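Local atomic coordinates of stromal cell-derived factor 2-like protein (Arabidopsis thaliana, PDB entry 3MAL), a protein that takes part in endoplasmic reticulum protein quality control and the unfolded protein response, in a complex with ERDJ3B and the chaperone BIP1. Residues A[23-28]-A[61-66]; A[44-49]-A[111-116]; A[96-101]-A[123-128]; A[141-146]-A[183-188]. All blocks are in the same frame, centred on the assembly; numbering follows the deposited sequence. Where two conformers were deposited one is given.

Contact 1 (A[23-28]-A[61-66]); sequences AIKLMH and NSYWIV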
loop_
_atom_site.group_PDB
_atom_site.type_symbol
_atom_site.label_atom_id
_atom_site.label_comp_id
_atom_site.label_asym_id
_atom_site.label_seq_id
_atom_site.Cartn_x
_atom_site.Cartn_y
_atom_site.Cartn_z
ATOM N N ALA A 23 6.740 2.527 -10.607
ATOM C CA ALA A 23 6.085 1.265 -10.254
ATOM C C ALA A 23 6.913 0.544 -9.185
ATOM O O ALA A 23 8.132 0.404 -9.313
ATOM C CB ALA A 23 5.897 0.371 -11.474
ATOM N N ILE A 24 6.242 0.115 -8.118
ATOM C CA ILE A 24 6.927 -0.520 -6.994
ATOM C C ILE A 24 6.208 -1.775 -6.517
ATOM O O ILE A 24 5.006 -1.939 -6.752
ATOM C CB ILE A 24 7.086 0.441 -5.778
ATOM C CG1 ILE A 24 5.731 0.757 -5.131
ATOM C CG2 ILE A 24 7.943 1.681 -6.172
ATOM C CD1 ILE A 24 5.821 1.467 -3.772
ATOM N N LYS A 25 6.964 -2.654 -5.864
ATOM C CA LYS A 25 6.390 -3.601 -4.928
ATOM C C LYS A 25 6.676 -3.107 -3.503
ATOM O O LYS A 25 7.625 -2.345 -3.270
ATOM C CB LYS A 25 6.924 -5.002 -5.163
ATOM C CG LYS A 25 6.636 -5.516 -6.557
ATOM C CD LYS A 25 6.865 -7.030 -6.645
ATOM C CE LYS A 25 6.510 -7.536 -8.053
ATOM N NZ LYS A 25 6.829 -8.988 -8.173
ATOM N N LEU A 26 5.796 -3.472 -2.579
ATOM C CA LEU A 26 5.922 -3.092 -1.188
ATOM C C LEU A 26 5.994 -4.358 -0.357
ATOM O O LEU A 26 5.019 -5.118 -0.280
ATOM C CB LEU A 26 4.729 -2.219 -0.776
ATOM C CG LEU A 26 4.996 -1.339 0.438
ATOM C CD1 LEU A 26 5.950 -0.168 0.114
ATOM C CD2 LEU A 26 3.650 -0.829 1.018
ATOM N N MET A 27 7.159 -4.601 0.243
ATOM C CA MET A 27 7.394 -5.803 1.003
ATOM C C MET A 27 7.247 -5.550 2.499
ATOM O O MET A 27 7.829 -4.600 3.039
ATOM C CB MET A 27 8.791 -6.345 0.702
ATOM C CG MET A 27 9.086 -7.705 1.345
ATOM S SD MET A 27 10.824 -8.209 1.269
ATOM C CE MET A 27 11.484 -7.245 2.617
ATOM N N HIS A 28 6.471 -6.422 3.147
ATOM C CA HIS A 28 6.310 -6.468 4.605
ATOM C C HIS A 28 7.641 -6.870 5.244
ATOM O O HIS A 28 8.181 -7.934 4.943
ATOM C CB HIS A 28 5.234 -7.502 4.922
ATOM C CG HIS A 28 4.856 -7.592 6.373
ATOM N ND1 HIS A 28 4.317 -6.538 7.080
ATOM C CD2 HIS A 28 4.890 -8.639 7.231
ATOM C CE1 HIS A 28 4.044 -6.927 8.315
ATOM N NE2 HIS A 28 4.399 -8.192 8.437
ATOM N N ASN A 61 0.299 -8.737 -10.254
ATOM C CA ASN A 61 -0.649 -8.257 -9.245
ATOM C C ASN A 61 -0.014 -7.668 -7.980
ATOM O O ASN A 61 -0.741 -7.144 -7.109
ATOM C CB ASN A 61 -1.634 -9.376 -8.852
ATOM C CG ASN A 61 -2.756 -9.548 -9.854
ATOM O OD1 ASN A 61 -3.095 -8.612 -10.577
ATOM N ND2 ASN A 61 -3.342 -10.746 -9.907
ATOM N N SER A 62 1.320 -7.718 -7.892
ATOM C CA SER A 62 2.039 -7.063 -6.796
ATOM C C SER A 62 2.533 -5.651 -7.087
ATOM O O SER A 62 3.164 -5.029 -6.215
ATOM C CB SER A 62 3.222 -7.925 -6.339
ATOM O OG SER A 62 2.753 -9.107 -5.731
ATOM N N TYR A 63 2.282 -5.148 -8.302
ATOM C CA TYR A 63 2.760 -3.813 -8.671
ATOM C C TYR A 63 1.751 -2.714 -8.383
ATOM O O TYR A 63 0.541 -2.887 -8.606
ATOM C CB TYR A 63 3.195 -3.760 -10.135
ATOM C CG TYR A 63 4.622 -4.200 -10.332
ATOM C CD1 TYR A 63 4.929 -5.399 -10.997
ATOM C CD2 TYR A 63 5.671 -3.424 -9.838
ATOM C CE1 TYR A 63 6.276 -5.795 -11.167
ATOM C CE2 TYR A 63 6.994 -3.811 -9.992
ATOM C CZ TYR A 63 7.283 -4.998 -10.641
ATOM O OH TYR A 63 8.602 -5.340 -10.768
ATOM N N TRP A 64 2.285 -1.598 -7.870
ATOM C CA TRP A 64 1.531 -0.403 -7.485
ATOM C C TRP A 64 2.229 0.825 -8.105
ATOM O O TRP A 64 3.462 0.890 -8.115
ATOM C CB TRP A 64 1.496 -0.268 -5.940
ATOM C CG TRP A 64 0.880 -1.463 -5.275
ATOM C CD1 TRP A 64 1.517 -2.648 -4.935
ATOM C CD2 TRP A 64 -0.497 -1.620 -4.903
ATOM N NE1 TRP A 64 0.607 -3.521 -4.377
ATOM C CE2 TRP A 64 -0.634 -2.914 -4.346
ATOM C CE3 TRP A 64 -1.623 -0.786 -4.970
ATOM C CZ2 TRP A 64 -1.853 -3.391 -3.846
ATOM C CZ3 TRP A 64 -2.855 -1.270 -4.486
ATOM C CH2 TRP A 64 -2.955 -2.566 -3.933
ATOM N N ILE A 65 1.447 1.790 -8.586
ATOM C CA ILE A 65 1.998 3.079 -9.049
ATOM C C ILE A 65 1.923 4.153 -7.946
ATOM O O ILE A 65 0.854 4.399 -7.378
ATOM C CB ILE A 65 1.320 3.570 -10.353
ATOM C CG1 ILE A 65 1.415 2.502 -11.444
ATOM C CG2 ILE A 65 1.986 4.857 -10.850
ATOM C CD1 ILE A 65 2.874 2.150 -11.747
ATOM N N VAL A 66 3.060 4.781 -7.609
ATOM C CA VAL A 66 3.072 5.840 -6.592
ATOM C C VAL A 66 2.549 7.137 -7.226
ATOM O O VAL A 66 3.091 7.608 -8.240
ATOM C CB VAL A 66 4.497 6.112 -6.062
ATOM C CG1 VAL A 66 4.471 7.115 -4.903
ATOM C CG2 VAL A 66 5.190 4.819 -5.676
HETATM O O HOH W 1 5.276 -10.435 -5.870
HETATM O O HOH W 2 3.890 -5.349 -3.624
#

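Contact 2 (A[44-49]-A[111-116]); sequences SGSGQQ and EVSCFG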
loop_
_atom_site.group_PDB
_atom_site.type_symbol
_atom_site.label_atom_id
_atom_site.label_comp_id
_atom_site.label_asym_id
_atom_site.label_seq_id
_atom_site.Cartn_x
_atom_site.Cartn_y
_atom_site.Cartn_z
ATOM N N SER A 44 -17.401 -9.634 3.386
ATOM C CA SER A 44 -18.103 -8.761 4.311
ATOM C C SER A 44 -17.402 -7.391 4.423
ATOM O O SER A 44 -16.865 -6.903 3.427
ATOM C CB SER A 44 -18.307 -9.469 5.650
ATOM O OG SER A 44 -17.072 -9.645 6.323
ATOM N N GLY A 45 -17.420 -6.739 5.584
ATOM C CA GLY A 45 -16.920 -5.383 5.659
ATOM C C GLY A 45 -17.546 -4.539 4.552
ATOM O O GLY A 45 -18.781 -4.447 4.438
ATOM N N SER A 46 -16.695 -3.929 3.726
ATOM C CA SER A 46 -17.159 -2.997 2.699
ATOM C C SER A 46 -17.607 -3.708 1.431
ATOM O O SER A 46 -18.245 -3.099 0.578
ATOM C CB SER A 46 -16.028 -2.028 2.338
ATOM O OG SER A 46 -14.967 -2.750 1.698
ATOM N N GLY A 47 -17.257 -4.987 1.293
ATOM C CA GLY A 47 -17.487 -5.696 0.030
ATOM C C GLY A 47 -16.658 -5.153 -1.141
ATOM O O GLY A 47 -16.919 -5.492 -2.304
ATOM N N GLN A 48 -15.668 -4.298 -0.864
ATOM C CA GLN A 48 -14.801 -3.785 -1.943
ATOM C C GLN A 48 -13.733 -4.835 -2.344
ATOM O O GLN A 48 -13.623 -5.879 -1.709
ATOM C CB GLN A 48 -14.164 -2.437 -1.560
ATOM C CG GLN A 48 -15.193 -1.284 -1.449
ATOM C CD GLN A 48 -14.651 -0.062 -0.739
ATOM O OE1 GLN A 48 -13.442 0.072 -0.544
ATOM N NE2 GLN A 48 -15.541 0.833 -0.343
ATOM N N GLN A 49 -12.964 -4.543 -3.395
ATOM C CA GLN A 49 -11.881 -5.429 -3.865
ATOM C C GLN A 49 -10.882 -5.669 -2.749
ATOM O O GLN A 49 -10.435 -4.713 -2.077
ATOM C CB GLN A 49 -11.176 -4.794 -5.064
ATOM C CG GLN A 49 -10.080 -5.673 -5.730
ATOM C CD GLN A 49 -9.489 -5.007 -6.967
ATOM O OE1 GLN A 49 -8.324 -4.578 -6.965
ATOM N NE2 GLN A 49 -10.296 -4.896 -8.024
ATOM N N GLU A 111 -10.289 -2.649 7.848
ATOM C CA GLU A 111 -10.186 -3.211 6.505
ATOM C C GLU A 111 -9.326 -2.352 5.564
ATOM O O GLU A 111 -9.492 -1.112 5.456
ATOM C CB GLU A 111 -11.559 -3.376 5.889
ATOM C CG GLU A 111 -11.590 -4.277 4.661
ATOM C CD GLU A 111 -12.875 -4.097 3.897
ATOM O OE1 GLU A 111 -12.956 -3.148 3.083
ATOM O OE2 GLU A 111 -13.804 -4.884 4.141
ATOM N N VAL A 112 -8.433 -3.037 4.860
ATOM C CA VAL A 112 -7.695 -2.434 3.769
ATOM C C VAL A 112 -8.169 -3.015 2.442
ATOM O O VAL A 112 -8.089 -4.240 2.229
ATOM C CB VAL A 112 -6.148 -2.613 3.968
ATOM C CG1 VAL A 112 -5.388 -2.064 2.775
ATOM C CG2 VAL A 112 -5.709 -1.859 5.207
ATOM N N SER A 113 -8.673 -2.136 1.564
ATOM C CA SER A 113 -9.253 -2.564 0.290
ATOM C C SER A 113 -8.652 -1.848 -0.917
ATOM O O SER A 113 -7.757 -0.983 -0.790
ATOM C CB SER A 113 -10.786 -2.342 0.290
ATOM O OG SER A 113 -11.110 -0.953 0.278
ATOM N N CYS A 114 -9.132 -2.240 -2.095
ATOM C CA CYS A 114 -8.880 -1.503 -3.329
ATOM C C CYS A 114 -10.195 -0.860 -3.791
ATOM O O CYS A 114 -11.213 -1.547 -3.946
ATOM C CB CYS A 114 -8.276 -2.417 -4.421
ATOM S SG CYS A 114 -6.463 -2.180 -4.589
ATOM N N PHE A 115 -10.161 0.458 -4.010
ATOM C CA PHE A 115 -11.368 1.260 -4.217
ATOM C C PHE A 115 -11.344 2.007 -5.549
ATOM O O PHE A 115 -10.291 2.436 -6.023
ATOM C CB PHE A 115 -11.498 2.273 -3.064
ATOM C CG PHE A 115 -12.554 3.338 -3.259
ATOM C CD1 PHE A 115 -12.230 4.574 -3.828
ATOM C CD2 PHE A 115 -13.869 3.123 -2.830
ATOM C CE1 PHE A 115 -13.197 5.554 -4.014
ATOM C CE2 PHE A 115 -14.838 4.109 -2.988
ATOM C CZ PHE A 115 -14.505 5.325 -3.572
ATOM N N GLY A 116 -12.527 2.209 -6.115
ATOM C CA GLY A 116 -12.676 3.129 -7.231
ATOM C C GLY A 116 -11.986 2.710 -8.507
ATOM O O GLY A 116 -11.870 1.529 -8.813
HETATM O O HOH W 3 -13.714 -2.040 -4.980
#

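Contact 3 (A[96-101]-A[123-128]); sequences WLHSHL and TGDHWK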
loop_
_atom_site.group_PDB
_atom_site.type_symbol
_atom_site.label_atom_id
_atom_site.label_comp_id
_atom_site.label_asym_id
_atom_site.label_seq_id
_atom_site.Cartn_x
_atom_site.Cartn_y
_atom_site.Cartn_z
ATOM N N TRP A 96 -7.517 1.953 -6.151
ATOM C CA TRP A 96 -6.624 2.686 -5.223
ATOM C C TRP A 96 -6.531 1.961 -3.890
ATOM O O TRP A 96 -7.550 1.526 -3.369
ATOM C CB TRP A 96 -7.168 4.109 -4.975
ATOM C CG TRP A 96 -7.376 4.853 -6.242
ATOM C CD1 TRP A 96 -8.523 4.928 -6.987
ATOM C CD2 TRP A 96 -6.383 5.584 -6.948
ATOM N NE1 TRP A 96 -8.296 5.678 -8.125
ATOM C CE2 TRP A 96 -6.986 6.085 -8.123
ATOM C CE3 TRP A 96 -5.032 5.863 -6.707
ATOM C CZ2 TRP A 96 -6.283 6.859 -9.048
ATOM C CZ3 TRP A 96 -4.344 6.650 -7.611
ATOM C CH2 TRP A 96 -4.963 7.127 -8.776
ATOM N N LEU A 97 -5.318 1.824 -3.344
ATOM C CA LEU A 97 -5.155 1.331 -1.962
ATOM C C LEU A 97 -6.002 2.205 -1.004
ATOM O O LEU A 97 -5.882 3.430 -1.009
ATOM C CB LEU A 97 -3.674 1.378 -1.540
ATOM C CG LEU A 97 -3.398 0.664 -0.205
ATOM C CD1 LEU A 97 -3.718 -0.847 -0.328
ATOM C CD2 LEU A 97 -1.956 0.937 0.319
ATOM N N HIS A 98 -6.846 1.576 -0.194
ATOM C CA HIS A 98 -7.964 2.286 0.477
ATOM C C HIS A 98 -8.176 1.737 1.890
ATOM O O HIS A 98 -7.943 0.551 2.160
ATOM C CB HIS A 98 -9.250 2.074 -0.348
ATOM C CG HIS A 98 -10.424 2.943 0.030
ATOM N ND1 HIS A 98 -10.601 4.223 -0.459
ATOM C CD2 HIS A 98 -11.533 2.667 0.763
ATOM C CE1 HIS A 98 -11.748 4.711 -0.010
ATOM N NE2 HIS A 98 -12.330 3.787 0.733
ATOM N N SER A 99 -8.632 2.587 2.777
ATOM C CA SER A 99 -9.106 2.173 4.120
ATOM C C SER A 99 -10.334 3.002 4.585
ATOM O O SER A 99 -10.773 3.859 3.897
ATOM C CB SER A 99 -8.047 1.934 5.219
ATOM O OG SER A 99 -8.471 1.237 6.359
ATOM N N HIS A 100 -10.887 2.602 5.728
ATOM C CA HIS A 100 -12.149 3.022 6.236
ATOM C C HIS A 100 -12.525 2.190 7.486
ATOM O O HIS A 100 -11.810 1.349 7.913
ATOM C CB HIS A 100 -13.205 2.946 5.155
ATOM C CG HIS A 100 -13.216 1.688 4.338
ATOM N ND1 HIS A 100 -12.539 0.540 4.671
ATOM C CD2 HIS A 100 -13.835 1.419 3.170
ATOM C CE1 HIS A 100 -12.777 -0.390 3.775
ATOM N NE2 HIS A 100 -13.557 0.117 2.848
ATOM N N LEU A 101 -13.646 2.522 8.079
ATOM C CA LEU A 101 -14.015 1.900 9.322
ATOM C C LEU A 101 -14.849 0.652 9.125
ATOM O O LEU A 101 -15.981 0.605 9.563
ATOM C CB LEU A 101 -14.710 2.876 10.274
ATOM C CG LEU A 101 -14.029 4.189 10.657
ATOM C CD1 LEU A 101 -14.903 5.202 11.370
ATOM C CD2 LEU A 101 -12.807 3.997 11.394
ATOM N N THR A 123 -10.597 10.812 -0.475
ATOM C CA THR A 123 -9.572 10.930 0.595
ATOM C C THR A 123 -9.243 9.601 1.319
ATOM O O THR A 123 -8.198 9.469 1.967
ATOM C CB THR A 123 -9.908 12.026 1.646
ATOM O OG1 THR A 123 -11.060 11.650 2.395
ATOM C CG2 THR A 123 -10.138 13.393 0.984
ATOM N N GLY A 124 -10.139 8.621 1.217
ATOM C CA GLY A 124 -9.883 7.319 1.821
ATOM C C GLY A 124 -8.753 6.584 1.105
ATOM O O GLY A 124 -8.281 5.554 1.589
ATOM N N ASP A 125 -8.342 7.117 -0.052
ATOM C CA ASP A 125 -7.190 6.611 -0.811
ATOM C C ASP A 125 -5.861 7.253 -0.365
ATOM O O ASP A 125 -4.813 6.973 -0.944
ATOM C CB ASP A 125 -7.394 6.874 -2.310
ATOM C CG ASP A 125 -8.627 6.183 -2.875
ATOM O OD1 ASP A 125 -9.081 5.135 -2.348
ATOM O OD2 ASP A 125 -9.157 6.698 -3.870
ATOM N N HIS A 126 -5.903 8.108 0.664
ATOM C CA HIS A 126 -4.724 8.894 1.056
ATOM C C HIS A 126 -3.931 8.260 2.207
ATOM O O HIS A 126 -4.505 7.882 3.235
ATOM C CB HIS A 126 -5.141 10.352 1.377
ATOM C CG HIS A 126 -5.771 11.061 0.216
ATOM N ND1 HIS A 126 -6.141 12.393 0.265
ATOM C CD2 HIS A 126 -6.086 10.626 -1.030
ATOM C CE1 HIS A 126 -6.671 12.739 -0.898
ATOM N NE2 HIS A 126 -6.639 11.689 -1.703
ATOM N N TRP A 127 -2.609 8.145 2.015
ATOM C CA TRP A 127 -1.693 7.543 2.989
ATOM C C TRP A 127 -0.511 8.468 3.203
ATOM O O TRP A 127 0.023 9.049 2.235
ATOM C CB TRP A 127 -1.181 6.177 2.493
ATOM C CG TRP A 127 -2.292 5.183 2.203
ATOM C CD1 TRP A 127 -3.049 5.120 1.074
ATOM C CD2 TRP A 127 -2.761 4.128 3.061
ATOM N NE1 TRP A 127 -3.970 4.096 1.163
ATOM C CE2 TRP A 127 -3.810 3.465 2.371
ATOM C CE3 TRP A 127 -2.390 3.669 4.330
ATOM C CZ2 TRP A 127 -4.511 2.381 2.923
ATOM C CZ3 TRP A 127 -3.080 2.572 4.883
ATOM C CH2 TRP A 127 -4.122 1.942 4.169
ATOM N N LYS A 128 -0.091 8.612 4.455
ATOM C CA LYS A 128 1.089 9.427 4.741
ATOM C C LYS A 128 2.313 8.516 4.762
ATOM O O LYS A 128 2.321 7.495 5.465
ATOM C CB LYS A 128 0.884 10.149 6.074
ATOM C CG LYS A 128 2.090 10.885 6.680
ATOM C CD LYS A 128 1.701 11.132 8.156
ATOM C CE LYS A 128 2.734 11.910 8.932
ATOM N NZ LYS A 128 2.251 12.193 10.332
HETATM O O HOH W 4 -4.215 4.904 -2.714
#

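Contact 4 (A[141-146]-A[183-188]); sequences DQRVRL and IWLAAE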
loop_
_atom_site.group_PDB
_atom_site.type_symbol
_atom_site.label_atom_id
_atom_site.label_comp_id
_atom_site.label_asym_id
_atom_site.label_seq_id
_atom_site.Cartn_x
_atom_site.Cartn_y
_atom_site.Cartn_z
ATOM N N ASP A 141 14.388 -0.215 -0.479
ATOM C CA ASP A 141 14.927 -0.855 0.710
ATOM C C ASP A 141 14.958 -0.048 1.970
ATOM O O ASP A 141 15.442 -0.575 2.952
ATOM C CB ASP A 141 16.348 -1.407 0.517
ATOM C CG ASP A 141 16.439 -2.339 -0.626
ATOM O OD1 ASP A 141 17.083 -1.979 -1.632
ATOM O OD2 ASP A 141 15.849 -3.432 -0.540
ATOM N N GLN A 142 14.485 1.193 2.021
ATOM C CA GLN A 142 14.506 1.837 3.354
ATOM C C GLN A 142 13.237 1.498 4.116
ATOM O O GLN A 142 12.189 1.267 3.523
ATOM C CB GLN A 142 14.760 3.369 3.356
ATOM C CG GLN A 142 13.831 4.067 2.542
ATOM C CD GLN A 142 13.781 5.565 2.699
ATOM O OE1 GLN A 142 14.769 6.304 2.929
ATOM N NE2 GLN A 142 12.627 6.033 2.464
ATOM N N ARG A 143 13.322 1.502 5.438
ATOM C CA ARG A 143 12.203 1.103 6.272
ATOM C C ARG A 143 11.223 2.264 6.374
ATOM O O ARG A 143 11.619 3.401 6.680
ATOM C CB ARG A 143 12.731 0.692 7.645
ATOM C CG ARG A 143 13.667 -0.530 7.582
ATOM C CD ARG A 143 14.489 -0.698 8.859
ATOM N NE ARG A 143 13.820 -1.625 9.765
ATOM C CZ ARG A 143 13.174 -1.282 10.875
ATOM N NH1 ARG A 143 13.116 -0.007 11.254
ATOM N NH2 ARG A 143 12.594 -2.225 11.613
ATOM N N VAL A 144 9.952 1.987 6.072
ATOM C CA VAL A 144 8.912 3.033 6.067
ATOM C C VAL A 144 7.633 2.473 6.682
ATOM O O VAL A 144 7.464 1.254 6.823
ATOM C CB VAL A 144 8.583 3.567 4.609
ATOM C CG1 VAL A 144 9.842 4.102 3.917
ATOM C CG2 VAL A 144 7.912 2.471 3.737
ATOM N N ARG A 145 6.732 3.378 7.040
ATOM C CA ARG A 145 5.359 3.002 7.396
ATOM C C ARG A 145 4.480 3.815 6.476
ATOM O O ARG A 145 4.914 4.855 5.971
ATOM C CB ARG A 145 5.051 3.345 8.861
ATOM C CG ARG A 145 5.905 2.580 9.871
ATOM C CD ARG A 145 5.425 2.768 11.334
ATOM N NE ARG A 145 6.565 2.656 12.254
ATOM C CZ ARG A 145 6.952 1.545 12.870
ATOM N NH1 ARG A 145 6.301 0.415 12.717
ATOM N NH2 ARG A 145 7.989 1.583 13.670
ATOM N N LEU A 146 3.259 3.342 6.245
ATOM C CA LEU A 146 2.236 4.129 5.544
ATOM C C LEU A 146 1.024 4.261 6.463
ATOM O O LEU A 146 0.391 3.266 6.844
ATOM C CB LEU A 146 1.848 3.442 4.240
ATOM C CG LEU A 146 2.919 3.404 3.146
ATOM C CD1 LEU A 146 2.541 2.372 2.127
ATOM C CD2 LEU A 146 3.077 4.777 2.509
ATOM N N ILE A 183 6.071 -2.226 9.524
ATOM C CA ILE A 183 7.147 -1.659 8.739
ATOM C C ILE A 183 7.195 -2.335 7.367
ATOM O O ILE A 183 7.003 -3.559 7.222
ATOM C CB ILE A 183 8.503 -1.658 9.487
ATOM C CG1 ILE A 183 9.566 -0.887 8.687
ATOM C CG2 ILE A 183 8.938 -3.065 9.833
ATOM C CD1 ILE A 183 10.284 -1.703 7.631
ATOM N N TRP A 184 7.374 -1.504 6.348
ATOM C CA TRP A 184 7.416 -1.962 4.961
ATOM C C TRP A 184 8.672 -1.428 4.262
ATOM O O TRP A 184 9.296 -0.475 4.724
ATOM C CB TRP A 184 6.164 -1.480 4.204
ATOM C CG TRP A 184 4.870 -2.050 4.753
ATOM C CD1 TRP A 184 4.185 -1.623 5.858
ATOM C CD2 TRP A 184 4.113 -3.149 4.215
ATOM N NE1 TRP A 184 3.051 -2.387 6.039
ATOM C CE2 TRP A 184 2.984 -3.328 5.049
ATOM C CE3 TRP A 184 4.283 -3.999 3.122
ATOM C CZ2 TRP A 184 2.024 -4.326 4.812
ATOM C CZ3 TRP A 184 3.330 -4.992 2.880
ATOM C CH2 TRP A 184 2.212 -5.140 3.721
ATOM N N LEU A 185 9.001 -2.048 3.131
ATOM C CA LEU A 185 10.145 -1.681 2.292
ATOM C C LEU A 185 9.708 -1.685 0.807
ATOM O O LEU A 185 9.119 -2.665 0.322
ATOM C CB LEU A 185 11.287 -2.694 2.499
ATOM C CG LEU A 185 11.694 -2.965 3.966
ATOM C CD1 LEU A 185 11.957 -4.430 4.253
ATOM C CD2 LEU A 185 12.890 -2.157 4.364
ATOM N N ALA A 186 9.971 -0.601 0.093
ATOM C CA ALA A 186 9.772 -0.626 -1.354
ATOM C C ALA A 186 10.884 -1.448 -2.002
ATOM O O ALA A 186 12.072 -1.296 -1.672
ATOM C CB ALA A 186 9.711 0.796 -1.942
ATOM N N ALA A 187 10.493 -2.327 -2.923
ATOM C CA ALA A 187 11.465 -3.170 -3.652
ATOM C C ALA A 187 11.071 -3.426 -5.121
ATOM O O ALA A 187 9.945 -3.089 -5.562
ATOM C CB ALA A 187 11.633 -4.490 -2.914
ATOM N N GLU A 188 11.979 -4.027 -5.883
ATOM C CA GLU A 188 11.647 -4.498 -7.234
ATOM C C GLU A 188 11.005 -3.437 -8.123
ATOM O O GLU A 188 10.224 -3.759 -9.006
ATOM C CB GLU A 188 10.718 -5.720 -7.178
ATOM C CG GLU A 188 11.419 -6.901 -6.650
ATOM C CD GLU A 188 10.551 -8.131 -6.500
ATOM O OE1 GLU A 188 9.742 -8.484 -7.394
ATOM O OE2 GLU A 188 10.726 -8.791 -5.471
HETATM O O HOH W 5 11.249 1.837 1.000
#

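Contact 1 (A[23-28]-A[61-66])
Ile24 and Trp64 form an antiparallel hydrogen-bonded pair in the barrel of the beta-trefoil: Ile24 N donates to Trp64 O at 2.9 Å, and Trp64 N to Ile24 O at 3.0 Å. Around this pair the contact is close and direct. Ile24 holds CG1 between its backbone N and carbonyl carbon (chi1 68°), and CD1 beyond it meets Val66 CG2 at 3.9 Å; Leu88 touches both residues. The extended Lys25 chain lays CE over one face of the Tyr63 ring, offset toward the rim, in a CH-pi contact. The other side is water-mediated: where the backbones separate, one water links Lys25 NZ to Ser62 OG, and another links Leu26 N to Ser62 O. Asp59 also binds Ser62 OG. Direct backbone bonds thus join the strands at Ile24 and Trp64, waters bridge the segments where they part, and the polar ends of Lys25 and Tyr63 both meet Glu188, the amine in a salt bridge and the hydroxyl at its carbonyl.

Contact 2 (A[44-49]-A[111-116])
Phe115 presents the edge of its ring to the Gln48 amide: Gln48 CD lies in the ring plane, NE2 comes to 3.8 Å from Phe115 CD2, and the two planes are inclined by 54°. The same ring stacks with the imidazole of His98, which lies outside the two segments. The amide is held at its oxygen, where Ser113 OG donates to Gln48 OE1 at 2.7 Å, tilted 22° from the carbonyl plane; His100 NE2 adds a weak bond to the same atom. A second flat group, the Glu111 carboxylate, turns its oxygens to Ser46. Ser46 N donates to the syn side of Glu111 OE2 at 3.1 Å. The bond from Ser46 OG to Glu111 OE1 is very short and doubtful, the place of OE1 being less sure. Ser46 OG also accepts from Gln48 N, closing an ST turn. Farther along, Cys114 N donates to Gln49 O at 2.8 Å, and a water bridges Gln49 N to Cys114 O. Gln49 CG stands anti to the backbone N (chi1 -176°) and the chain beyond it is extended; OE1, bonded to Ser37 and Thr93, comes to 3.3 Å from Cys114 CB. A type II' turn from Ser44 to Gly47 thus leads into antiparallel pairing of strands 49-54 and 110-115, in a second sheet consistent with the hairpin cap that closes one end of a beta-trefoil barrel.

Contact 3 (A[96-101]-A[123-128])
His98 ND1 donates to Asp125 OD1 at 2.6 Å, a His-carboxylate hydrogen bond in the second MIR motif of the beta-trefoil, where strand 96-100 crosses the 3-10 segment leading into barrel strand 127-131. OD1 lies 11° out of the imidazole plane, whereas ND1 meets it from above the carboxylate plane; the two planes are 66° apart. His98 CG stands anti to its backbone N (chi1 -168°), within 3.5 Å of Asp125 OD1. The nearby carboxylate could raise the basicity of the imidazole. In the same shell, Ser99 N donates to Gly124 O at 3.2 Å, and Asp125 CG packs at 3.3 Å on Trp96 CB. On the barrel side, the side chain of Trp127 crosses that of Leu97 at about a right angle. Trp127 NE1 donates to Leu97 O at 3.0 Å, from above the carbonyl plane. Leu97 CD2 sits 3.7 Å above the Trp127 ring plane, offset toward the rim, in a CH-pi contact with the five-membered ring. A second shell positions these groups. Ser121 OG and the backbone N of Asp122 bind Asp125 OD2, so the second carboxylate oxygen is held while the first meets His98. Phe115 stacks on the His98 ring, and His148 NE2 bonds to Gly124 O. Asp117 O receives the indole N-H of Trp96, from NE1.

Contact 4 (A[141-146]-A[183-188])
Val144 and Trp184 pair the two barrel strands of the third MIR motif in the beta-trefoil. Val144 N donates to Trp184 O at 2.9 Å, and Trp184 N to Val144 O at 2.8 Å. Val144 CG2, set between its own backbone N and carbonyl carbon, comes to 3.4 Å from Trp184 O. Toward Gln142 the backbones separate and a water bridges them, donating to Gln142 O and accepting from Ala186 N. The direct bonding resumes at Asp141 N, which reaches Ala186 O at 2.8 Å. Leu185 CD2 packs 3.3 Å from Asp141 O. It also meets Arg143 CG at 3.7 Å, the side chains side by side and pointing the same way. In one of its two modelled conformers, Ile183 brings CD1 to 3.4 Å from Arg143 CB; these side chains cross at about a right angle, and Ile183 CG1 lies over the centre of one guanidinium face. The charged ends are tied elsewhere: Arg143 NH2 to Glu29, Arg145 NE to Glu132 and Arg145 NH1 to Lys179 O. Trp184 NE1 binds Leu155 O. Strand 127-131 flanks strand 143-148, with Leu129 and Ile131 against Val144; strand 23-28 flanks strand 184-190, where Leu26 meets Trp184 and Met27 meets Leu185.

How the contacts relate
Contacts 1 and 3 are buried; contacts 2 and 4 are partly buried, and contact 2 lies farthest from the chain's centre. Contacts 1 and 4 each pair barrel strands through backbone bonds and are direct neighbours: Met27 N meets Leu185 O at 2.8 Å. Contact 3 joins the barrel to the second sheet, and contact 2 belongs to that sheet, where Phe115 O meets Trp96 N. Backbone pairing dominates in contacts 1 and 4, with salt bridges at their edges; side-chain hydrogen bonds carry more of contacts 2 and 3. Trp64, Trp127 and Trp184, in successive MIR motifs, each give an indole N-H to a leucine carbonyl, consistent with trefoil pseudo-threefold symmetry.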